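Long-range contacts in endosialidase (Enterobacteria phage phi92, PDB 4HIZ), which cleaves internal alpha2,8 and alpha2,9 linkages of sialic acid polymers, probably helping the phage through the capsule of its bacterial host: residues A347-I352 and T362-S367; T366-A371 and N393-N398; R389-V394 and S451-F456; G418-Q423 and R435-K440. All coordinates share one frame; numbering follows the deposited sequence.

Contact 1 (A347-I352 and T362-S367); sequences AAEPCI and TTRGTS. With NA (sodium ion), chain B.
A348 and R364 face each other in a beta hairpin of the catalytic beta propeller, on the first two strands of a four-stranded blade. Their backbones bond twice, A348 N to R364 O at 2.9 Å and R364 N back to A348 O. C351 and T362 repeat this pattern further along, C351 N reaching T362 O at 3.0 Å. Between the two pairs lies a beta bulge: E349 and P350 together stand across from T363, and the left-handed backbone of E349 takes up the extra residue. The CA of P350 is close enough to T362 O, 3.1 Å, for a CA-H...O contact.

The side chain of E349 runs beside that of R364, both pointing the same way. R364 is extended, with CG anti to its backbone N (chi1 171°), and its NH1 donates to E349 OE1 at 2.9 Å in a salt bridge. OE1 sits near the guanidinium plane, but NH1 comes from above the carboxylate, and the two planes are 73° apart. Q87 also bonds to OE1, so two donors grip this oxygen. A water fills in at the bulge, donating to E349 O at 2.8 Å and to T362 OG1, which is also bonded to L399 O. Past the paired residues, the methyl CG2 of T366 rests on A348 CB at 3.8 Å.

The hairpin is largely buried. A347, P350 and T363 lean on L319 of strand 318-324, H310 of strand 304-311 touches A348 and E349, and T363 pairs through its backbone with T374 of the blade's third strand.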
loop_
_atom_site.group_PDB
_atom_site.type_symbol
_atom_site.label_atom_id
_atom_site.label_comp_id
_atom_site.label_asym_id
_atom_site.label_seq_id
_atom_site.Cartn_x
_atom_site.Cartn_y
_atom_site.Cartn_z
ATOM N N ALA A 347 20.632 -37.208 -6.454
ATOM C CA ALA A 347 19.960 -36.636 -5.280
ATOM C C ALA A 347 20.575 -35.297 -4.895
ATOM O O ALA A 347 21.721 -34.993 -5.261
ATOM C CB ALA A 347 20.004 -37.645 -4.108
ATOM N N ALA A 348 19.811 -34.503 -4.136
ATOM C CA ALA A 348 20.220 -33.156 -3.751
ATOM C C ALA A 348 19.404 -32.724 -2.542
ATOM O O ALA A 348 18.415 -33.379 -2.185
ATOM C CB ALA A 348 19.909 -32.177 -4.911
ATOM N N GLU A 349 19.841 -31.621 -1.926
ATOM C CA GLU A 349 18.981 -30.822 -1.043
ATOM C C GLU A 349 18.237 -31.606 0.012
ATOM O O GLU A 349 17.000 -31.626 0.034
ATOM C CB GLU A 349 17.999 -30.017 -1.906
ATOM C CG GLU A 349 18.737 -28.928 -2.672
ATOM C CD GLU A 349 17.858 -28.167 -3.664
ATOM O OE1 GLU A 349 16.646 -28.474 -3.778
ATOM O OE2 GLU A 349 18.395 -27.267 -4.352
ATOM N N PRO A 350 18.980 -32.241 0.920
ATOM C CA PRO A 350 18.331 -32.951 2.025
ATOM C C PRO A 350 17.581 -32.011 2.974
ATOM O O PRO A 350 18.122 -30.965 3.335
ATOM C CB PRO A 350 19.504 -33.600 2.772
ATOM C CG PRO A 350 20.690 -32.685 2.444
ATOM C CD PRO A 350 20.456 -32.310 0.992
ATOM N N CYS A 351 16.375 -32.401 3.374
ATOM C CA CYS A 351 15.708 -31.709 4.482
ATOM C C CYS A 351 15.980 -32.596 5.675
ATOM O O CYS A 351 15.803 -33.827 5.605
ATOM C CB CYS A 351 14.205 -31.620 4.249
ATOM S SG CYS A 351 13.772 -30.421 2.936
ATOM N N ILE A 352 16.416 -31.990 6.772
ATOM C CA ILE A 352 16.755 -32.791 7.947
ATOM C C ILE A 352 16.082 -32.244 9.197
ATOM O O ILE A 352 16.020 -31.023 9.385
ATOM C CB ILE A 352 18.282 -32.856 8.201
ATOM C CG1 ILE A 352 18.913 -31.457 8.249
ATOM C CG2 ILE A 352 18.954 -33.679 7.109
ATOM C CD1 ILE A 352 20.416 -31.475 8.672
ATOM N N THR A 362 15.059 -36.313 4.183
ATOM C CA THR A 362 14.513 -36.659 2.855
ATOM C C THR A 362 15.395 -36.059 1.790
ATOM O O THR A 362 16.026 -35.023 2.025
ATOM C CB THR A 362 13.112 -36.018 2.629
ATOM O OG1 THR A 362 13.221 -34.596 2.749
ATOM C CG2 THR A 362 12.105 -36.545 3.618
ATOM N N THR A 363 15.432 -36.677 0.600
ATOM C CA THR A 363 16.222 -36.106 -0.479
ATOM C C THR A 363 15.316 -35.629 -1.584
ATOM O O THR A 363 14.160 -36.054 -1.694
ATOM C CB THR A 363 17.171 -37.155 -1.134
ATOM O OG1 THR A 363 16.386 -38.235 -1.645
ATOM C CG2 THR A 363 18.178 -37.721 -0.114
ATOM N N ARG A 364 15.860 -34.725 -2.381
ATOM C CA ARG A 364 15.298 -34.372 -3.682
ATOM C C ARG A 364 15.892 -35.301 -4.755
ATOM O O ARG A 364 17.120 -35.454 -4.830
ATOM C CB ARG A 364 15.745 -32.960 -4.041
ATOM C CG ARG A 364 15.408 -32.544 -5.496
ATOM C CD ARG A 364 15.730 -31.066 -5.650
ATOM N NE ARG A 364 15.761 -30.679 -7.047
ATOM C CZ ARG A 364 15.886 -29.431 -7.476
ATOM N NH1 ARG A 364 15.984 -28.428 -6.615
ATOM N NH2 ARG A 364 15.890 -29.184 -8.780
ATOM N N GLY A 365 15.039 -35.873 -5.599
ATOM C CA GLY A 365 15.505 -36.655 -6.757
ATOM C C GLY A 365 15.832 -35.692 -7.896
ATOM O O GLY A 365 15.110 -34.687 -8.086
ATOM N N THR A 366 16.877 -35.977 -8.685
ATOM C CA THR A 366 17.250 -35.013 -9.706
ATOM C C THR A 366 16.990 -35.512 -11.118
ATOM O O THR A 366 17.273 -34.798 -12.096
ATOM C CB THR A 366 18.717 -34.544 -9.558
ATOM O OG1 THR A 366 19.588 -35.683 -9.656
ATOM C CG2 THR A 366 18.939 -33.828 -8.176
ATOM N N SER A 367 16.401 -36.700 -11.239
ATOM C CA SER A 367 16.061 -37.225 -12.570
ATOM C C SER A 367 14.695 -37.884 -12.614
ATOM O O SER A 367 14.334 -38.672 -11.747
ATOM C CB SER A 367 17.132 -38.228 -13.026
ATOM O OG SER A 367 16.762 -38.902 -14.230
HETATM NA NA NA B . 19.006 -39.994 -15.254
HETATM O O HOH W 1 14.473 -32.862 0.468
HETATM O O HOH W 2 16.289 -25.421 -5.720
HETATM O O HOH W 3 18.428 -42.361 -16.605
HETATM O O HOH W 4 21.221 -40.144 -13.968
#

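Contact 2 (T366-A371 and N393-N398); sequences TSTSAA and NVHHTN. With NA (sodium ion), chain B.
T368 lies over one face of the H395 imidazole, the two side chains running side by side in the same direction. The CA of T368 stands 3.6 Å from the ring centroid, only 3° off the ring normal, a CH-pi contact squarely over the face. T368 CB lies over the same face, closest to NE2 at 3.4 Å, and OG1, 3.2 Å from H395 CE1, is also bonded to E424 O. What fixes the turn of the imidazole is a bond within its own loop: H395 ND1 donates to N393 O at 2.7 Å, close to the ring plane. H395 CG sits between its backbone N and carbonyl carbon (chi1 64°), and its CD2 lies over the centre of the H396 ring. H396 is in turn held through NE2 by D426 OD1, and T366 O approaches its edge.

N393 works from the other end. Its ND2 donates to T368 O at 3.0 Å, a nearly straight bond (164°) that reaches the carbonyl from above its plane. The amide lies close against the chain at A370, whose O is 3.1 Å from N393 CG.

On the outer side of the loop, S367 OG accepts from S369 N at 3.0 Å. The same oxygen coordinates a sodium ion at 2.7 Å, and two waters are further ligands of that ion.

S367 to A370 form a type I beta turn, opened by the ST turn at S367. It links the second and third strands of a propeller blade, while 393-398 leads on toward the next blade, so the N393 bond and the CH-pi contact dock an intra-blade turn on an inter-blade connection at the surface.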
loop_
_atom_site.group_PDB
_atom_site.type_symbol
_atom_site.label_atom_id
_atom_site.label_comp_id
_atom_site.label_asym_id
_atom_site.label_seq_id
_atom_site.Cartn_x
_atom_site.Cartn_y
_atom_site.Cartn_z
ATOM N N THR A 366 16.877 -35.977 -8.685
ATOM C CA THR A 366 17.250 -35.013 -9.706
ATOM C C THR A 366 16.990 -35.512 -11.118
ATOM O O THR A 366 17.273 -34.798 -12.096
ATOM C CB THR A 366 18.717 -34.544 -9.558
ATOM O OG1 THR A 366 19.588 -35.683 -9.656
ATOM C CG2 THR A 366 18.939 -33.828 -8.176
ATOM N N SER A 367 16.401 -36.700 -11.239
ATOM C CA SER A 367 16.061 -37.225 -12.570
ATOM C C SER A 367 14.695 -37.884 -12.614
ATOM O O SER A 367 14.334 -38.672 -11.747
ATOM C CB SER A 367 17.132 -38.228 -13.026
ATOM O OG SER A 367 16.762 -38.902 -14.230
ATOM N N THR A 368 13.937 -37.587 -13.650
ATOM C CA THR A 368 12.666 -38.264 -13.802
ATOM C C THR A 368 12.857 -39.758 -14.166
ATOM O O THR A 368 11.942 -40.567 -13.997
ATOM C CB THR A 368 11.817 -37.578 -14.886
ATOM O OG1 THR A 368 10.483 -38.080 -14.823
ATOM C CG2 THR A 368 12.413 -37.904 -16.301
ATOM N N SER A 369 14.051 -40.127 -14.628
ATOM C CA SER A 369 14.256 -41.483 -15.129
ATOM C C SER A 369 15.232 -42.314 -14.285
ATOM O O SER A 369 15.838 -43.295 -14.762
ATOM C CB SER A 369 14.722 -41.422 -16.577
ATOM O OG SER A 369 15.944 -40.696 -16.678
ATOM N N ALA A 370 15.397 -41.907 -13.042
ATOM C CA ALA A 370 16.170 -42.710 -12.111
ATOM C C ALA A 370 15.462 -42.653 -10.756
ATOM O O ALA A 370 14.672 -41.749 -10.512
ATOM C CB ALA A 370 17.575 -42.163 -12.015
ATOM N N ALA A 371 15.757 -43.625 -9.891
ATOM C CA ALA A 371 15.166 -43.672 -8.549
ATOM C C ALA A 371 15.326 -42.305 -7.883
ATOM O O ALA A 371 16.394 -41.671 -7.951
ATOM C CB ALA A 371 15.809 -44.768 -7.728
ATOM N N ASN A 393 10.109 -42.507 -8.736
ATOM C CA ASN A 393 11.094 -41.478 -9.129
ATOM C C ASN A 393 10.609 -40.059 -8.790
ATOM O O ASN A 393 10.447 -39.216 -9.680
ATOM C CB ASN A 393 11.435 -41.550 -10.641
ATOM C CG ASN A 393 11.918 -42.929 -11.084
ATOM O OD1 ASN A 393 12.139 -43.832 -10.266
ATOM N ND2 ASN A 393 12.114 -43.091 -12.403
ATOM N N VAL A 394 10.341 -39.803 -7.513
ATOM C CA VAL A 394 9.934 -38.453 -7.095
ATOM C C VAL A 394 11.145 -37.544 -7.345
ATOM O O VAL A 394 12.266 -37.854 -6.932
ATOM C CB VAL A 394 9.477 -38.445 -5.614
ATOM C CG1 VAL A 394 9.082 -37.029 -5.147
ATOM C CG2 VAL A 394 8.263 -39.438 -5.400
ATOM N N HIS A 395 10.927 -36.436 -8.051
ATOM C CA HIS A 395 12.033 -35.622 -8.538
ATOM C C HIS A 395 11.687 -34.127 -8.615
ATOM O O HIS A 395 10.501 -33.741 -8.633
ATOM C CB HIS A 395 12.507 -36.155 -9.912
ATOM C CG HIS A 395 11.463 -36.043 -10.977
ATOM N ND1 HIS A 395 10.386 -36.897 -11.058
ATOM C CD2 HIS A 395 11.337 -35.179 -12.010
ATOM C CE1 HIS A 395 9.630 -36.560 -12.095
ATOM N NE2 HIS A 395 10.188 -35.519 -12.688
ATOM N N HIS A 396 12.736 -33.310 -8.622
ATOM C CA HIS A 396 12.710 -31.858 -8.865
ATOM C C HIS A 396 12.262 -31.033 -7.692
ATOM O O HIS A 396 12.297 -29.781 -7.755
ATOM C CB HIS A 396 11.851 -31.453 -10.088
ATOM C CG HIS A 396 12.443 -31.846 -11.400
ATOM N ND1 HIS A 396 13.730 -32.334 -11.544
ATOM C CD2 HIS A 396 11.911 -31.800 -12.643
ATOM C CE1 HIS A 396 13.955 -32.594 -12.825
ATOM N NE2 HIS A 396 12.868 -32.277 -13.512
ATOM N N THR A 397 11.840 -31.720 -6.634
ATOM C CA THR A 397 11.352 -31.001 -5.445
ATOM C C THR A 397 12.118 -31.452 -4.209
ATOM O O THR A 397 12.371 -32.657 -4.024
ATOM C CB THR A 397 9.808 -31.178 -5.258
ATOM O OG1 THR A 397 9.367 -30.420 -4.122
ATOM C CG2 THR A 397 9.395 -32.631 -5.024
ATOM N N ASN A 398 12.465 -30.497 -3.343
ATOM C CA ASN A 398 12.818 -30.900 -1.984
ATOM C C ASN A 398 11.540 -31.346 -1.271
ATOM O O ASN A 398 10.427 -31.017 -1.703
ATOM C CB ASN A 398 13.572 -29.799 -1.205
ATOM C CG ASN A 398 12.714 -28.592 -0.928
ATOM O OD1 ASN A 398 11.964 -28.193 -1.784
ATOM N ND2 ASN A 398 12.832 -28.003 0.232
HETATM NA NA NA B . 19.006 -39.994 -15.254
HETATM O O HOH W 3 18.428 -42.361 -16.605
HETATM O O HOH W 4 21.221 -40.144 -13.968
#

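Contact 3 (R389-V394 and S451-F456); sequences RFPNNV and SNVQWF
F390 packs on W455 where two neighbouring sheets of the beta propeller meet. The first residue follows the last strand of one blade, and the second lies just ahead of strand 456-460 in the next. CD2 and CE2 of the phenyl ring press on the six-membered part of the indole, CE2 being 3.6 Å from W455 CZ2. The side chains cross at about a right angle, yet their rings are tilted only 32° from each other and the centroids are 5.3 Å apart, an oblique pairing. V453 wedges in beside them with both methyls in use. Its CG2, anti to the backbone N, meets the edge of the F390 ring at 4.2 Å and also lies over one face of the indole, offset toward the rim. Its CG1, between the backbone N and the carbonyl carbon (chi1 63°), touches P391 CD at 3.7 Å. V394 adds a looser contact, its CG2 standing 4.3 Å from W455 NE1, while P391 CG lies against the carbonyl oxygen of S451.

Further out, W455 is held by an edge-to-face pairing with W420 and by contacts with F437 and C439 of strand 435-442 and L61 of strand 61-64. F390 has L375 and L450 beside it, and a backbone bond to S373 ties it to its own blade.

The direct contact is apolar, but one water stitches the two segments together at the indole nitrogen: lying in the ring plane, it accepts from W455 NE1 at 2.9 Å and donates to P391 O at 2.8 Å.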
loop_
_atom_site.group_PDB
_atom_site.type_symbol
_atom_site.label_atom_id
_atom_site.label_comp_id
_atom_site.label_asym_id
_atom_site.label_seq_id
_atom_site.Cartn_x
_atom_site.Cartn_y
_atom_site.Cartn_z
ATOM N N ARG A 389 13.113 -45.798 -0.162
ATOM C CA ARG A 389 12.951 -45.060 -1.409
ATOM C C ARG A 389 11.468 -44.799 -1.663
ATOM O O ARG A 389 10.647 -45.714 -1.555
ATOM C CB ARG A 389 13.521 -45.905 -2.561
ATOM C CG ARG A 389 13.447 -45.215 -3.927
ATOM C CD ARG A 389 14.610 -44.271 -4.127
ATOM N NE ARG A 389 15.888 -44.990 -4.261
ATOM C CZ ARG A 389 17.033 -44.394 -4.561
ATOM N NH1 ARG A 389 17.092 -43.069 -4.724
ATOM N NH2 ARG A 389 18.146 -45.121 -4.705
ATOM N N PHE A 390 11.097 -43.568 -2.003
ATOM C CA PHE A 390 9.734 -43.377 -2.509
ATOM C C PHE A 390 9.614 -44.033 -3.875
ATOM O O PHE A 390 10.532 -43.946 -4.682
ATOM C CB PHE A 390 9.364 -41.891 -2.633
ATOM C CG PHE A 390 9.103 -41.206 -1.317
ATOM C CD1 PHE A 390 10.152 -40.611 -0.615
ATOM C CD2 PHE A 390 7.798 -41.127 -0.809
ATOM C CE1 PHE A 390 9.929 -39.969 0.591
ATOM C CE2 PHE A 390 7.550 -40.460 0.423
ATOM C CZ PHE A 390 8.619 -39.869 1.098
ATOM N N PRO A 391 8.489 -44.712 -4.139
ATOM C CA PRO A 391 8.343 -45.328 -5.463
ATOM C C PRO A 391 8.137 -44.233 -6.531
ATOM O O PRO A 391 7.803 -43.073 -6.215
ATOM C CB PRO A 391 7.061 -46.172 -5.317
ATOM C CG PRO A 391 6.276 -45.468 -4.262
ATOM C CD PRO A 391 7.321 -44.958 -3.277
ATOM N N ASN A 392 8.393 -44.597 -7.778
ATOM C CA ASN A 392 8.001 -43.765 -8.913
ATOM C C ASN A 392 8.836 -42.490 -9.148
ATOM O O ASN A 392 8.333 -41.536 -9.739
ATOM C CB ASN A 392 6.503 -43.440 -8.876
ATOM C CG ASN A 392 5.634 -44.687 -8.949
ATOM O OD1 ASN A 392 4.716 -44.876 -8.140
ATOM N ND2 ASN A 392 5.886 -45.513 -9.940
ATOM N N ASN A 393 10.109 -42.507 -8.736
ATOM C CA ASN A 393 11.094 -41.478 -9.129
ATOM C C ASN A 393 10.609 -40.059 -8.790
ATOM O O ASN A 393 10.447 -39.216 -9.680
ATOM C CB ASN A 393 11.435 -41.550 -10.641
ATOM C CG ASN A 393 11.918 -42.929 -11.084
ATOM O OD1 ASN A 393 12.139 -43.832 -10.266
ATOM N ND2 ASN A 393 12.114 -43.091 -12.403
ATOM N N VAL A 394 10.341 -39.803 -7.513
ATOM C CA VAL A 394 9.934 -38.453 -7.095
ATOM C C VAL A 394 11.145 -37.544 -7.345
ATOM O O VAL A 394 12.266 -37.854 -6.932
ATOM C CB VAL A 394 9.477 -38.445 -5.614
ATOM C CG1 VAL A 394 9.082 -37.029 -5.147
ATOM C CG2 VAL A 394 8.263 -39.438 -5.400
ATOM N N SER A 451 6.039 -48.512 -0.942
ATOM C CA SER A 451 5.345 -48.772 -2.220
ATOM C C SER A 451 3.904 -48.275 -2.231
ATOM O O SER A 451 3.419 -47.835 -3.263
ATOM C CB SER A 451 5.369 -50.253 -2.576
ATOM O OG SER A 451 4.747 -50.989 -1.542
ATOM N N ASN A 452 3.238 -48.316 -1.086
ATOM C CA ASN A 452 1.834 -47.882 -1.112
ATOM C C ASN A 452 1.620 -46.479 -0.570
ATOM O O ASN A 452 0.511 -46.103 -0.196
ATOM C CB ASN A 452 0.904 -48.898 -0.445
ATOM C CG ASN A 452 0.837 -50.197 -1.214
ATOM O OD1 ASN A 452 1.184 -51.255 -0.694
ATOM N ND2 ASN A 452 0.412 -50.125 -2.476
ATOM N N VAL A 453 2.666 -45.660 -0.645
ATOM C CA VAL A 453 2.529 -44.270 -0.216
ATOM C C VAL A 453 1.362 -43.576 -0.918
ATOM O O VAL A 453 1.152 -43.746 -2.137
ATOM C CB VAL A 453 3.851 -43.454 -0.372
ATOM C CG1 VAL A 453 4.284 -43.363 -1.829
ATOM C CG2 VAL A 453 3.693 -42.044 0.254
ATOM N N GLN A 454 0.591 -42.833 -0.126
ATOM C CA GLN A 454 -0.558 -42.095 -0.622
ATOM C C GLN A 454 -0.204 -40.605 -0.615
ATOM O O GLN A 454 -0.160 -39.961 0.439
ATOM C CB GLN A 454 -1.779 -42.372 0.251
ATOM C CG GLN A 454 -3.003 -41.630 -0.258
ATOM C CD GLN A 454 -4.282 -42.052 0.417
ATOM O OE1 GLN A 454 -4.262 -42.584 1.524
ATOM N NE2 GLN A 454 -5.406 -41.842 -0.263
ATOM N N TRP A 455 0.073 -40.061 -1.793
ATOM C CA TRP A 455 0.255 -38.618 -1.920
ATOM C C TRP A 455 -1.075 -37.919 -2.196
ATOM O O TRP A 455 -1.839 -38.323 -3.093
ATOM C CB TRP A 455 1.180 -38.322 -3.095
ATOM C CG TRP A 455 2.646 -38.702 -2.907
ATOM C CD1 TRP A 455 3.326 -39.759 -3.502
ATOM C CD2 TRP A 455 3.619 -37.947 -2.197
ATOM N NE1 TRP A 455 4.655 -39.711 -3.151
ATOM C CE2 TRP A 455 4.868 -38.603 -2.367
ATOM C CE3 TRP A 455 3.563 -36.774 -1.439
ATOM C CZ2 TRP A 455 6.048 -38.115 -1.810
ATOM C CZ3 TRP A 455 4.719 -36.281 -0.885
ATOM C CH2 TRP A 455 5.965 -36.953 -1.062
ATOM N N PHE A 456 -1.357 -36.884 -1.403
ATOM C CA PHE A 456 -2.566 -36.089 -1.567
ATOM C C PHE A 456 -2.229 -34.765 -2.244
ATOM O O PHE A 456 -1.413 -34.005 -1.740
ATOM C CB PHE A 456 -3.149 -35.760 -0.181
ATOM C CG PHE A 456 -3.608 -36.969 0.605
ATOM C CD1 PHE A 456 -4.932 -37.412 0.498
ATOM C CD2 PHE A 456 -2.752 -37.595 1.523
ATOM C CE1 PHE A 456 -5.389 -38.507 1.234
ATOM C CE2 PHE A 456 -3.194 -38.689 2.267
ATOM C CZ PHE A 456 -4.506 -39.134 2.138
HETATM O O HOH W 5 5.760 -41.851 -4.784
#

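Contact 4 (G418-Q423 and R435-K440); sequences GEWEGQ and RTFMCK
R435 and E421 form a buried salt bridge between strand 435-442 of a propeller sheet and the long loop that precedes it. The guanidinium grips the carboxylate end-on with two nitrogens: NH2 donates to E421 OE1 at 2.8 Å, and NH1 to OE2 at 3.1 Å. Both bonds are nearly straight. Each oxygen is met on its syn side and lies near the guanidinium plane, although the two flat groups are 35° apart. E421 turns back at chi2 (91°), which swings CD toward the arginine. Neither group depends on the other alone. R435 NE is salt-bridged to E414 and NH1 bonds to Y63 OH, while E421 OE1 takes a second salt bridge from R55; such a tight charge network would be expected to keep both groups ionised. E414 also accepts from W420 N, so one carboxylate positions both the loop and the arginine.

The aromatic contact lies beside the charged one. W420 and F437 slide past each other in opposite directions, their planes inclined at 38° and the centroids of the five-membered ring and the phenyl 4.2 Å apart. F437 CD2 sits over the centre of the indole, 3.4 Å from W420 CD2. CE2 is almost as near that atom. The phenyl serves a second group too, for its CZ lies over one face of the R435 guanidinium, toward the rim, at the point where the apolar and ionic parts join.

Van der Waals contacts with the loop complete the contact: NH2 of R435 is 3.7 Å from the side-chain CB of W420 and 3.5 Å from the backbone CA of G418.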
loop_
_atom_site.group_PDB
_atom_site.type_symbol
_atom_site.label_atom_id
_atom_site.label_comp_id
_atom_site.label_asym_id
_atom_site.label_seq_id
_atom_site.Cartn_x
_atom_site.Cartn_y
_atom_site.Cartn_z
ATOM N N GLY A 418 2.143 -31.856 -14.337
ATOM C CA GLY A 418 2.352 -33.151 -14.954
ATOM C C GLY A 418 3.791 -33.664 -14.860
ATOM O O GLY A 418 4.096 -34.707 -15.447
ATOM N N GLU A 419 4.673 -32.955 -14.162
ATOM C CA GLU A 419 6.058 -33.435 -14.016
ATOM C C GLU A 419 6.232 -34.373 -12.831
ATOM O O GLU A 419 7.280 -35.023 -12.697
ATOM C CB GLU A 419 7.046 -32.267 -13.883
ATOM C CG GLU A 419 7.071 -31.370 -15.084
ATOM C CD GLU A 419 8.090 -30.245 -14.966
ATOM O OE1 GLU A 419 8.842 -30.185 -13.963
ATOM O OE2 GLU A 419 8.161 -29.423 -15.899
ATOM N N TRP A 420 5.225 -34.458 -11.963
ATOM C CA TRP A 420 5.432 -35.201 -10.699
ATOM C C TRP A 420 5.729 -36.693 -10.925
ATOM O O TRP A 420 6.663 -37.285 -10.324
ATOM C CB TRP A 420 4.192 -35.094 -9.804
ATOM C CG TRP A 420 4.375 -35.743 -8.451
ATOM C CD1 TRP A 420 4.004 -37.005 -8.113
ATOM C CD2 TRP A 420 4.892 -35.133 -7.247
ATOM N NE1 TRP A 420 4.304 -37.249 -6.785
ATOM C CE2 TRP A 420 4.826 -36.104 -6.228
ATOM C CE3 TRP A 420 5.433 -33.880 -6.950
ATOM C CZ2 TRP A 420 5.291 -35.861 -4.920
ATOM C CZ3 TRP A 420 5.868 -33.623 -5.650
ATOM C CH2 TRP A 420 5.802 -34.615 -4.656
ATOM N N GLU A 421 4.915 -37.312 -11.759
ATOM C CA GLU A 421 5.001 -38.765 -11.940
ATOM C C GLU A 421 6.322 -39.202 -12.561
ATOM O O GLU A 421 6.900 -38.515 -13.409
ATOM C CB GLU A 421 3.842 -39.258 -12.820
ATOM C CG GLU A 421 2.427 -39.117 -12.177
ATOM C CD GLU A 421 1.707 -37.802 -12.462
ATOM O OE1 GLU A 421 2.367 -36.781 -12.801
ATOM O OE2 GLU A 421 0.455 -37.829 -12.336
ATOM N N GLY A 422 6.778 -40.359 -12.121
ATOM C CA GLY A 422 8.038 -40.904 -12.610
ATOM C C GLY A 422 7.997 -41.078 -14.115
ATOM O O GLY A 422 6.977 -41.503 -14.667
ATOM N N GLN A 423 9.120 -40.734 -14.742
ATOM C CA GLN A 423 9.376 -40.822 -16.177
ATOM C C GLN A 423 8.754 -39.689 -16.996
ATOM O O GLN A 423 9.116 -39.517 -18.157
ATOM C CB GLN A 423 9.014 -42.203 -16.777
ATOM C CG GLN A 423 9.778 -43.401 -16.159
ATOM C CD GLN A 423 11.255 -43.458 -16.551
ATOM O OE1 GLN A 423 11.704 -42.714 -17.419
ATOM N NE2 GLN A 423 12.020 -44.348 -15.901
ATOM N N ARG A 435 0.769 -29.113 -9.366
ATOM C CA ARG A 435 0.183 -29.680 -8.141
ATOM C C ARG A 435 1.147 -29.693 -6.962
ATOM O O ARG A 435 2.340 -29.997 -7.130
ATOM C CB ARG A 435 -0.220 -31.140 -8.408
ATOM C CG ARG A 435 -1.390 -31.264 -9.436
ATOM C CD ARG A 435 -1.457 -32.694 -10.009
ATOM N NE ARG A 435 -0.235 -32.995 -10.768
ATOM C CZ ARG A 435 0.081 -34.195 -11.246
ATOM N NH1 ARG A 435 -0.718 -35.247 -11.074
ATOM N NH2 ARG A 435 1.229 -34.338 -11.882
ATOM N N THR A 436 0.615 -29.367 -5.785
ATOM C CA THR A 436 1.328 -29.574 -4.525
ATOM C C THR A 436 0.778 -30.802 -3.828
ATOM O O THR A 436 -0.441 -31.003 -3.781
ATOM C CB THR A 436 1.171 -28.323 -3.646
ATOM O OG1 THR A 436 2.063 -27.325 -4.152
ATOM C CG2 THR A 436 1.520 -28.599 -2.125
ATOM N N PHE A 437 1.671 -31.599 -3.224
ATOM C CA PHE A 437 1.274 -32.847 -2.596
ATOM C C PHE A 437 1.771 -32.958 -1.163
ATOM O O PHE A 437 2.757 -32.363 -0.785
ATOM C CB PHE A 437 1.910 -34.030 -3.335
ATOM C CG PHE A 437 1.439 -34.190 -4.759
ATOM C CD1 PHE A 437 0.300 -34.943 -5.035
ATOM C CD2 PHE A 437 2.170 -33.615 -5.820
ATOM C CE1 PHE A 437 -0.142 -35.125 -6.354
ATOM C CE2 PHE A 437 1.718 -33.769 -7.163
ATOM C CZ PHE A 437 0.584 -34.545 -7.419
ATOM N N MET A 438 1.064 -33.748 -0.383
ATOM C CA MET A 438 1.441 -34.032 0.994
ATOM C C MET A 438 1.249 -35.525 1.192
ATOM O O MET A 438 0.278 -36.108 0.719
ATOM C CB MET A 438 0.531 -33.255 1.955
ATOM C CG MET A 438 0.894 -33.483 3.445
ATOM S SD MET A 438 -0.347 -32.703 4.520
ATOM C CE MET A 438 -1.741 -33.849 4.430
ATOM N N CYS A 439 2.146 -36.151 1.949
ATOM C CA CYS A 439 1.870 -37.501 2.446
ATOM C C CYS A 439 2.112 -37.532 3.950
ATOM O O CYS A 439 2.727 -36.609 4.527
ATOM C CB CYS A 439 2.692 -38.590 1.713
ATOM S SG CYS A 439 4.472 -38.552 2.005
ATOM N N LYS A 440 1.579 -38.573 4.582
ATOM C CA LYS A 440 1.642 -38.704 6.028
ATOM C C LYS A 440 2.189 -40.107 6.317
ATOM O O LYS A 440 1.484 -41.105 6.103
ATOM C CB LYS A 440 0.224 -38.503 6.585
ATOM C CG LYS A 440 0.128 -38.499 8.088
ATOM C CD LYS A 440 -1.319 -38.123 8.509
ATOM C CE LYS A 440 -1.504 -38.272 10.015
ATOM N NZ LYS A 440 -2.817 -37.760 10.512
#

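In the fold
All four contacts lie in the catalytic beta propeller. Contacts 1 and 4 are buried, contact 2 is at the surface and contact 3 is partly buried. Contact 1 is the one made strand to strand; the others bring loops into play. Salt bridges occur in the two buried contacts, whereas contact 2 relies on an amide and an imidazole face, with a sodium ion bound by S367 at its margin, and contact 3 on apolar side chains and a water. Contacts 1 and 2 share T366 and S367, and contacts 2 and 3 share N393 and V394, so the three follow one another along the chain. Contact 4 is nested within the chain closed by contact 3, and F456 N meets M438 O between them.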